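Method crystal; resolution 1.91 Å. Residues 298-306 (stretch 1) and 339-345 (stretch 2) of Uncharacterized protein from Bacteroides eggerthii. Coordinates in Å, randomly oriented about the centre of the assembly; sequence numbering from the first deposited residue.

Stretch 1 (298-306) MVTNVYRVG
Stretch 2 (339-345) AVAPKVV

Two strands run side by side in nearly the same direction, with no backbone-to-backbone hydrogen bond between them, and are joined by side-chain packing centred on Tyr 303, one weak hydrogen bond and two bridging waters. The axes of strands 300-304 and 342-345 approach to 6.7 Å at 22°, and the CA atoms pair Asn 301 with Ala 341 (5.3 Å), Tyr 303 with Lys 343 (6.3 Å) and Val 305 with Val 344 (5.9 Å).

Residues 300-304 form an extended strand, and their CA-to-CB bonds alternate: Asn 301 and Tyr 303 toward stretch 2, Thr 300, Val 302 and Arg 304 away. Stretch 2 turns a corner at Ala 341 (phi/psi 48/52), where the methyl of Ala 341 packs on the Tyr 303 ring, its CB 4.0 Å from Tyr 303 CE2. Asn 301 (chi1 m, chi2 103°) meets this corner: its OD1 accepts a weak hydrogen bond from Ala 341 N at 3.0 Å, the N-H...O angle being only 133°.

Tyr 303 (chi1 m, chi2 -66°) offers a broad apolar surface. Ala 341 CA lies at the ring edge, 3.7 Å from Tyr 303 CE2, and Pro 342 CD, in a C-gamma endo ring, is 4.2 Å from Tyr 303 CD2. Over one face extends Lys 343 (m, t, t, t), long enough to set its CE 3.6 Å from the Tyr 303 ring centroid, a CH-pi contact, and its NZ 4.5 Å from that centroid, a cation-pi contact.

Branched valines fill both ends: Val 299 CG1 (chi1 t) meets Val 340 CG1 (chi1 m) at 4.0 Å, and Val 305 CG2 meets Val 344 CG2 (both t) at 4.2 Å.

Water bridges the backbones. One donates to Tyr 303 O (2.9 Å) and Pro 342 O (2.7 Å); another donates to Val 344 O (2.8 Å) and accepts from Gly 306 N (2.7 Å), whose residue adopts positive phi (56/-136), a conformation favouring glycine.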

# COMPACT_ATOMS: atom_id res chain seq x y z
N MSE A 298 -5.53 18.02 -14.78
CA MSE A 298 -6.07 18.38 -13.47
C MSE A 298 -6.05 17.24 -12.44
O MSE A 298 -6.24 17.53 -11.24
CB MSE A 298 -7.50 18.84 -13.62
CG MSE A 298 -8.42 17.75 -14.20
SE MSE A 298 -10.23 18.32 -14.07
CE MSE A 298 -10.54 18.00 -12.21
N VAL A 299 -5.91 15.98 -12.90
CA VAL A 299 -5.82 14.77 -12.05
C VAL A 299 -4.35 14.38 -11.94
O VAL A 299 -3.81 13.67 -12.78
CB VAL A 299 -6.69 13.60 -12.55
CG1 VAL A 299 -6.74 12.46 -11.50
CG2 VAL A 299 -8.09 14.13 -12.90
N THR A 300 -3.71 14.89 -10.89
CA THR A 300 -2.26 14.77 -10.69
C THR A 300 -1.97 14.96 -9.19
O THR A 300 -2.77 15.60 -8.48
CB THR A 300 -1.49 15.82 -11.52
OG1 THR A 300 -0.07 15.64 -11.40
CG2 THR A 300 -1.90 17.25 -11.12
N ASN A 301 -0.86 14.39 -8.73
CA ASN A 301 -0.49 14.42 -7.34
C ASN A 301 0.99 14.37 -7.19
O ASN A 301 1.67 13.80 -8.01
CB ASN A 301 -1.05 13.21 -6.59
CG ASN A 301 -2.58 13.18 -6.48
OD1 ASN A 301 -3.21 12.44 -7.21
ND2 ASN A 301 -3.16 13.96 -5.56
N VAL A 302 1.44 14.89 -6.06
CA VAL A 302 2.84 14.99 -5.64
C VAL A 302 2.92 14.58 -4.15
O VAL A 302 2.44 15.32 -3.27
CB VAL A 302 3.41 16.43 -5.84
CG1 VAL A 302 4.87 16.50 -5.36
CG2 VAL A 302 3.37 16.89 -7.31
N TYR A 303 3.52 13.43 -3.87
CA TYR A 303 3.59 12.89 -2.51
C TYR A 303 5.02 12.52 -2.09
O TYR A 303 5.77 11.85 -2.83
CB TYR A 303 2.66 11.67 -2.30
CG TYR A 303 1.19 12.03 -2.20
CD1 TYR A 303 0.71 12.76 -1.13
CD2 TYR A 303 0.29 11.59 -3.12
CE1 TYR A 303 -0.62 13.13 -1.03
CE2 TYR A 303 -1.03 11.94 -3.05
CZ TYR A 303 -1.50 12.69 -2.00
OH TYR A 303 -2.83 13.02 -1.95
N ARG A 304 5.37 13.01 -0.91
CA ARG A 304 6.68 12.81 -0.30
C ARG A 304 7.01 11.34 -0.08
O ARG A 304 6.17 10.59 0.33
CB ARG A 304 6.74 13.54 1.04
CG ARG A 304 8.13 13.69 1.63
CD ARG A 304 8.10 14.65 2.81
NE ARG A 304 9.40 14.69 3.45
CZ ARG A 304 9.67 15.25 4.64
NH1 ARG A 304 8.71 15.83 5.36
NH2 ARG A 304 10.91 15.21 5.11
N VAL A 305 8.23 10.96 -0.41
CA VAL A 305 8.72 9.61 -0.17
C VAL A 305 9.26 9.56 1.26
O VAL A 305 10.27 10.17 1.55
CB VAL A 305 9.85 9.28 -1.15
CG1 VAL A 305 10.50 7.93 -0.83
CG2 VAL A 305 9.26 9.28 -2.54
N GLY A 306 8.55 8.87 2.15
CA GLY A 306 9.00 8.72 3.53
C GLY A 306 9.23 10.04 4.23
O GLY A 306 8.44 10.97 4.07
N ALA A 339 -2.07 6.00 -13.23
CA ALA A 339 -1.78 5.92 -11.81
C ALA A 339 -1.58 7.34 -11.28
O ALA A 339 -0.79 8.13 -11.81
CB ALA A 339 -0.54 5.08 -11.54
N VAL A 340 -2.36 7.65 -10.27
CA VAL A 340 -2.31 8.91 -9.56
C VAL A 340 -2.24 8.61 -8.05
O VAL A 340 -2.22 7.45 -7.63
CB VAL A 340 -3.50 9.86 -9.94
CG1 VAL A 340 -3.47 10.20 -11.44
CG2 VAL A 340 -4.86 9.30 -9.55
N ALA A 341 -2.09 9.66 -7.26
CA ALA A 341 -1.90 9.56 -5.81
C ALA A 341 -0.80 8.54 -5.38
O ALA A 341 -1.05 7.69 -4.55
CB ALA A 341 -3.24 9.27 -5.14
N PRO A 342 0.42 8.63 -5.94
CA PRO A 342 1.51 7.65 -5.67
C PRO A 342 2.11 7.78 -4.27
O PRO A 342 2.74 8.81 -3.95
CB PRO A 342 2.57 8.00 -6.74
CG PRO A 342 2.34 9.44 -7.02
CD PRO A 342 0.88 9.69 -6.84
N LYS A 343 1.88 6.76 -3.43
CA LYS A 343 2.41 6.76 -2.07
C LYS A 343 3.31 5.55 -1.82
O LYS A 343 2.95 4.42 -2.12
CB LYS A 343 1.27 6.77 -1.03
CG LYS A 343 0.38 8.00 -1.13
CD LYS A 343 -0.56 8.24 0.05
CE LYS A 343 -1.36 9.53 -0.15
NZ LYS A 343 -2.35 9.81 0.96
N VAL A 344 4.48 5.81 -1.27
CA VAL A 344 5.44 4.75 -0.93
C VAL A 344 5.16 4.26 0.49
O VAL A 344 5.14 5.05 1.40
CB VAL A 344 6.89 5.22 -1.06
CG1 VAL A 344 7.87 4.12 -0.59
CG2 VAL A 344 7.17 5.66 -2.49
N VAL A 345 4.94 2.95 0.64
CA VAL A 345 4.62 2.29 1.90
C VAL A 345 5.72 1.31 2.26
O VAL A 345 6.03 0.45 1.44
CB VAL A 345 3.32 1.44 1.73
CG1 VAL A 345 2.93 0.76 3.02
CG2 VAL A 345 2.18 2.31 1.24
O HOH W 1 5.12 9.05 -2.68
O HOH W 2 6.14 7.64 1.96